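Chinitase A (Streptomyces coelicolor, PDB 3EBV) probably hydrolyses internal glycosidic links of chitin as an endochitinase, the chain here being the glycosyl hydrolase family 18 domain of a longer secreted protein. Local coordinates at residues Q179-G184 with G267-S272; T248-C253 with S259-D264. One frame throughout, in Å; residues are numbered along the deposited sequence.

Contact 1: Q179-G184 with G267-S272; sequences QYYNSG and GAMTWS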
loop_
_atom_site.group_PDB
_atom_site.type_symbol
_atom_site.label_atom_id
_atom_site.label_comp_id
_atom_site.label_asym_id
_atom_site.label_seq_id
_atom_site.Cartn_x
_atom_site.Cartn_y
_atom_site.Cartn_z
ATOM N N GLN A 179 -4.152 4.429 3.938
ATOM C CA GLN A 179 -5.452 4.448 3.282
ATOM C C GLN A 179 -6.181 5.719 3.770
ATOM O O GLN A 179 -6.775 5.762 4.866
ATOM C CB GLN A 179 -6.274 3.210 3.690
ATOM C CG GLN A 179 -5.600 1.901 3.329
ATOM C CD GLN A 179 -6.454 0.719 3.793
ATOM O OE1 GLN A 179 -7.679 0.697 3.601
ATOM N NE2 GLN A 179 -5.806 -0.255 4.425
ATOM N N TYR A 180 -6.097 6.778 2.951
ATOM C CA TYR A 180 -6.747 8.057 3.330
ATOM C C TYR A 180 -8.247 8.024 2.962
ATOM O O TYR A 180 -8.772 8.883 2.201
ATOM C CB TYR A 180 -6.062 9.243 2.606
ATOM C CG TYR A 180 -4.642 9.509 3.044
ATOM C CD1 TYR A 180 -4.322 10.621 3.829
ATOM C CD2 TYR A 180 -3.602 8.656 2.643
ATOM C CE1 TYR A 180 -2.993 10.899 4.194
ATOM C CE2 TYR A 180 -2.295 8.893 3.037
ATOM C CZ TYR A 180 -1.977 10.026 3.805
ATOM O OH TYR A 180 -0.673 10.240 4.194
ATOM N N TYR A 181 -8.923 6.956 3.409
ATOM C CA TYR A 181 -10.308 6.713 2.964
ATOM C C TYR A 181 -10.950 5.689 3.882
ATOM O O TYR A 181 -10.292 5.100 4.743
ATOM C CB TYR A 181 -10.347 6.254 1.495
ATOM C CG TYR A 181 -9.494 5.034 1.180
ATOM C CD1 TYR A 181 -10.014 3.729 1.274
ATOM C CD2 TYR A 181 -8.211 5.177 0.683
ATOM C CE1 TYR A 181 -9.211 2.599 0.945
ATOM C CE2 TYR A 181 -7.420 4.062 0.323
ATOM C CZ TYR A 181 -7.928 2.789 0.457
ATOM O OH TYR A 181 -7.123 1.737 0.146
ATOM N N ASN A 182 -12.265 5.527 3.701
ATOM C CA ASN A 182 -13.115 4.790 4.687
ATOM C C ASN A 182 -12.832 5.234 6.110
ATOM O O ASN A 182 -12.747 4.430 7.041
ATOM C CB ASN A 182 -12.929 3.248 4.590
ATOM C CG ASN A 182 -13.381 2.685 3.271
ATOM O OD1 ASN A 182 -14.424 3.080 2.743
ATOM N ND2 ASN A 182 -12.579 1.785 2.706
ATOM N N SER A 183 -12.719 6.547 6.292
ATOM C CA SER A 183 -12.237 7.118 7.547
ATOM C C SER A 183 -13.199 8.159 8.133
ATOM O O SER A 183 -13.683 9.004 7.392
ATOM C CB SER A 183 -10.882 7.826 7.307
ATOM O OG SER A 183 -10.389 8.366 8.511
ATOM N N GLY A 184 -13.363 8.108 9.456
ATOM C CA GLY A 184 -13.969 9.204 10.186
ATOM C C GLY A 184 -13.005 10.408 10.183
ATOM O O GLY A 184 -11.855 10.334 9.674
ATOM N N GLY A 267 5.004 9.102 -3.618
ATOM C CA GLY A 267 3.953 9.086 -4.638
ATOM C C GLY A 267 2.599 8.754 -4.063
ATOM O O GLY A 267 2.203 9.277 -3.009
ATOM N N ALA A 268 1.906 7.842 -4.760
ATOM C CA ALA A 268 0.500 7.580 -4.452
ATOM C C ALA A 268 0.214 6.110 -4.567
ATOM O O ALA A 268 1.039 5.331 -5.053
ATOM C CB ALA A 268 -0.444 8.405 -5.377
HETATM N N MSE A 269 -0.969 5.744 -4.082
HETATM C CA MSE A 269 -1.394 4.329 -4.088
HETATM C C MSE A 269 -2.894 4.318 -4.360
HETATM O O MSE A 269 -3.611 5.265 -4.001
HETATM C CB MSE A 269 -1.113 3.692 -2.715
HETATM C CG MSE A 269 -1.684 2.267 -2.561
HETATM SE SE MSE A 269 -3.588 2.299 -1.932
HETATM C CE MSE A 269 -3.289 2.200 0.002
ATOM N N THR A 270 -3.400 3.240 -4.997
ATOM C CA THR A 270 -4.864 3.108 -5.087
ATOM C C THR A 270 -5.379 1.677 -4.887
ATOM O O THR A 270 -4.743 0.679 -5.318
ATOM C CB THR A 270 -5.414 3.687 -6.409
ATOM O OG1 THR A 270 -6.840 3.838 -6.324
ATOM C CG2 THR A 270 -5.073 2.800 -7.586
ATOM N N TRP A 271 -6.540 1.640 -4.220
ATOM C CA TRP A 271 -7.387 0.442 -4.196
ATOM C C TRP A 271 -8.482 0.720 -5.224
ATOM O O TRP A 271 -9.287 1.643 -5.000
ATOM C CB TRP A 271 -8.007 0.299 -2.813
ATOM C CG TRP A 271 -8.960 -0.877 -2.796
ATOM C CD1 TRP A 271 -10.321 -0.814 -2.951
ATOM C CD2 TRP A 271 -8.611 -2.257 -2.670
ATOM N NE1 TRP A 271 -10.851 -2.107 -2.929
ATOM C CE2 TRP A 271 -9.821 -2.997 -2.738
ATOM C CE3 TRP A 271 -7.396 -2.933 -2.485
ATOM C CZ2 TRP A 271 -9.841 -4.407 -2.648
ATOM C CZ3 TRP A 271 -7.407 -4.314 -2.395
ATOM C CH2 TRP A 271 -8.632 -5.036 -2.467
ATOM N N SER A 272 -8.550 -0.004 -6.361
ATOM C CA SER A 272 -7.670 -1.088 -6.800
ATOM C C SER A 272 -7.467 -0.903 -8.313
ATOM O O SER A 272 -8.181 -0.127 -8.952
ATOM C CB SER A 272 -8.335 -2.466 -6.575
ATOM O OG SER A 272 -9.556 -2.514 -7.332
#
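The hydroxyl end of Tyr-181 abuts the start of the Trp-271 side chain: OH of Tyr-181 lies 3.4 Å from CB of Trp-271, and the two side chains cross at about a right angle. The indole itself leads off in another direction, so the rings do not stack. With chi1 of 55°, CG of Tyr-181 is wedged between its own backbone N and carbonyl carbon, and the phenol is directed at strand 267-271. Selenomethionine Met-269 also meets Tyr-181 nearly at right angles; its chain bends at chi2 and chi3, bringing CE to 3.9 Å from OH of Tyr-181. That methyl, CE of Met-269, is also 4.1 Å from CG of Gln-179. Gln-179 CB in turn lies 3.6 Å above one face of the Tyr-181 ring, offset toward the rim. The amide NE2 of Gln-179 is gripped by Ala-149 O and Glu-121 OE2, Glu-121 being the last residue of the DxxDxDxE motif of family 18. The cis peptide between Trp-271 and Ser-272 is consistent with Trp-271 being the tryptophan that floors the active site in relatives. The contact thus spans the barrel interior, from the loop after strand 175-179 to strand 267-271, with strand 219-224 paired between them.

Contact 2: T248-C253 with S259-D264; sequences TKATNC and SKTYPD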
loop_
_atom_site.group_PDB
_atom_site.type_symbol
_atom_site.label_atom_id
_atom_site.label_comp_id
_atom_site.label_asym_id
_atom_site.label_seq_id
_atom_site.Cartn_x
_atom_site.Cartn_y
_atom_site.Cartn_z
ATOM N N THR A 248 5.158 18.517 -2.063
ATOM C CA THR A 248 6.495 18.469 -2.718
ATOM C C THR A 248 7.050 19.845 -3.093
ATOM O O THR A 248 8.272 20.005 -3.131
ATOM C CB THR A 248 6.482 17.586 -3.996
ATOM O OG1 THR A 248 5.567 18.100 -4.960
ATOM C CG2 THR A 248 6.130 16.109 -3.631
ATOM N N LYS A 249 6.158 20.782 -3.405
ATOM C CA LYS A 249 6.647 22.047 -3.973
ATOM C C LYS A 249 5.884 23.280 -3.524
ATOM O O LYS A 249 6.112 24.384 -4.066
ATOM C CB LYS A 249 6.732 21.948 -5.502
ATOM C CG LYS A 249 5.394 21.753 -6.209
ATOM C CD LYS A 249 5.637 21.485 -7.722
ATOM C CE LYS A 249 4.361 21.171 -8.470
ATOM N NZ LYS A 249 4.498 21.182 -9.990
ATOM N N ALA A 250 5.044 23.125 -2.502
ATOM C CA ALA A 250 4.331 24.260 -1.909
ATOM C C ALA A 250 3.426 24.969 -2.902
ATOM O O ALA A 250 3.282 26.204 -2.902
ATOM C CB ALA A 250 5.306 25.263 -1.218
ATOM N N THR A 251 2.795 24.221 -3.779
ATOM C CA THR A 251 1.765 24.789 -4.624
ATOM C C THR A 251 0.471 23.991 -4.495
ATOM O O THR A 251 0.527 22.815 -4.099
ATOM C CB THR A 251 2.179 24.831 -6.099
ATOM O OG1 THR A 251 2.340 23.490 -6.611
ATOM C CG2 THR A 251 3.508 25.576 -6.256
ATOM N N ASN A 252 -0.665 24.627 -4.785
ATOM C CA ASN A 252 -1.972 23.946 -4.785
ATOM C C ASN A 252 -2.404 23.415 -3.419
ATOM O O ASN A 252 -3.285 22.559 -3.331
ATOM C CB ASN A 252 -2.031 22.874 -5.885
ATOM C CG ASN A 252 -1.962 23.480 -7.273
ATOM O OD1 ASN A 252 -2.585 24.526 -7.533
ATOM N ND2 ASN A 252 -1.193 22.879 -8.137
ATOM N N CYS A 253 -1.880 24.020 -2.349
ATOM C CA CYS A 253 -2.385 23.664 -1.016
ATOM C C CYS A 253 -3.825 24.124 -0.786
ATOM O O CYS A 253 -4.318 25.094 -1.406
ATOM C CB CYS A 253 -1.507 24.262 0.098
ATOM S SG CYS A 253 0.218 23.689 0.037
ATOM N N SER A 259 4.767 23.069 6.897
ATOM C CA SER A 259 5.848 24.004 7.173
ATOM C C SER A 259 6.986 23.897 6.193
ATOM O O SER A 259 7.702 24.868 5.964
ATOM C CB SER A 259 6.385 23.823 8.580
ATOM O OG SER A 259 5.363 24.079 9.529
ATOM N N LYS A 260 7.176 22.697 5.637
ATOM C CA LYS A 260 8.293 22.420 4.737
ATOM C C LYS A 260 7.818 21.874 3.395
ATOM O O LYS A 260 6.606 21.629 3.208
ATOM C CB LYS A 260 9.251 21.397 5.384
ATOM C CG LYS A 260 10.012 21.937 6.592
ATOM C CD LYS A 260 10.840 20.816 7.245
ATOM C CE LYS A 260 11.149 21.182 8.674
ATOM N NZ LYS A 260 12.262 22.152 8.703
ATOM N N THR A 261 8.752 21.746 2.447
ATOM C CA THR A 261 8.513 20.982 1.219
ATOM C C THR A 261 9.284 19.682 1.337
ATOM O O THR A 261 10.276 19.603 2.060
ATOM C CB THR A 261 8.977 21.688 -0.063
ATOM O OG1 THR A 261 10.369 22.025 0.060
ATOM C CG2 THR A 261 8.162 22.971 -0.336
ATOM N N TYR A 262 8.758 18.653 0.667
ATOM C CA TYR A 262 9.276 17.289 0.730
ATOM C C TYR A 262 9.347 16.754 -0.698
ATOM O O TYR A 262 8.524 15.929 -1.119
ATOM C CB TYR A 262 8.313 16.434 1.565
ATOM C CG TYR A 262 8.145 16.925 2.963
ATOM C CD1 TYR A 262 9.053 16.559 3.969
ATOM C CD2 TYR A 262 7.080 17.778 3.284
ATOM C CE1 TYR A 262 8.890 17.000 5.253
ATOM C CE2 TYR A 262 6.929 18.233 4.572
ATOM C CZ TYR A 262 7.821 17.841 5.555
ATOM O OH TYR A 262 7.676 18.282 6.859
ATOM N N PRO A 263 10.314 17.238 -1.509
ATOM C CA PRO A 263 10.346 16.885 -2.929
ATOM C C PRO A 263 10.505 15.391 -3.208
ATOM O O PRO A 263 10.084 14.948 -4.297
ATOM C CB PRO A 263 11.550 17.663 -3.496
ATOM C CG PRO A 263 12.101 18.432 -2.379
ATOM C CD PRO A 263 11.290 18.295 -1.141
ATOM N N ASP A 264 11.077 14.638 -2.266
ATOM C CA ASP A 264 11.269 13.175 -2.482
ATOM C C ASP A 264 10.085 12.330 -2.019
ATOM O O ASP A 264 10.204 11.109 -1.900
ATOM C CB ASP A 264 12.557 12.670 -1.827
ATOM C CG ASP A 264 13.802 13.206 -2.512
ATOM O OD1 ASP A 264 13.717 13.671 -3.678
ATOM O OD2 ASP A 264 14.863 13.176 -1.856
#
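Thr-248, in the last turn of helix 237-249, presses against the backbone of Tyr-262 and Pro-263, and its CA is only 4.2 Å from that of Pro-263. Followed outward, its side chain begins with CB, which is 3.9 Å from the carbonyl O of Tyr-262 and 4.1 Å from CA of Pro-263. There it forks. The methyl CG2 lies anti to the carbonyl carbon of its own residue and reaches the returning chain, 3.5 Å from Tyr-262 O. The other branch, OG1, sits between the backbone N and carbonyl carbon (chi1 61°), and hydrogen-bonds Leu-244 O, one turn back in the helix, so the hydroxyl is satisfied within the helix while the methyl faces the loop.

The main-chain O of Thr-248 is set against carbon atoms: Thr-261 CB stands 3.6 Å from it and Pro-263 CA 3.8 Å. Beyond the helix, Ala-250 adopts a positive phi of 61°, and its CB meets the methyl CG2 of Thr-261 at 3.8 Å. No hydrogen bond joins the two segments, so the fit rests on van der Waals contact; just beside it, a backbone hydrogen bond links Tyr-262 with Leu-247. The Tyr-262 side chain leads away, toward Glu-211 and Pro-216.

The disulfide from Cys-253 to Cys-246 ties the outgoing chain back to helix 237-249. Residues 259-264 then run past the end of that helix, where Pro-263 O accepts a hydrogen bond from His-5, before the chain enters strand 267-271.

Contact 2 lies in the passage from helix 237-249 to strand 267-271, and that strand supplies one side of contact 1; their centres are 20 Å apart. The centre of contact 2 is about 22 Å from the centre of the chain, at the periphery, where the peptide turns back from the helix; only two residues separate its end at Asp-264 from Gly-267, where contact 1's strand begins. Contact 1 is buried, its centre about 8 Å from the chain centre; Gln-179 hydrogen-bonds Glu-121 of the family 18 motif, so contact 1 probably borders the chitin-binding cleft. No atoms touch between the contacts: their connection is by sequence, with strand 267-271 leading inward from one toward the other.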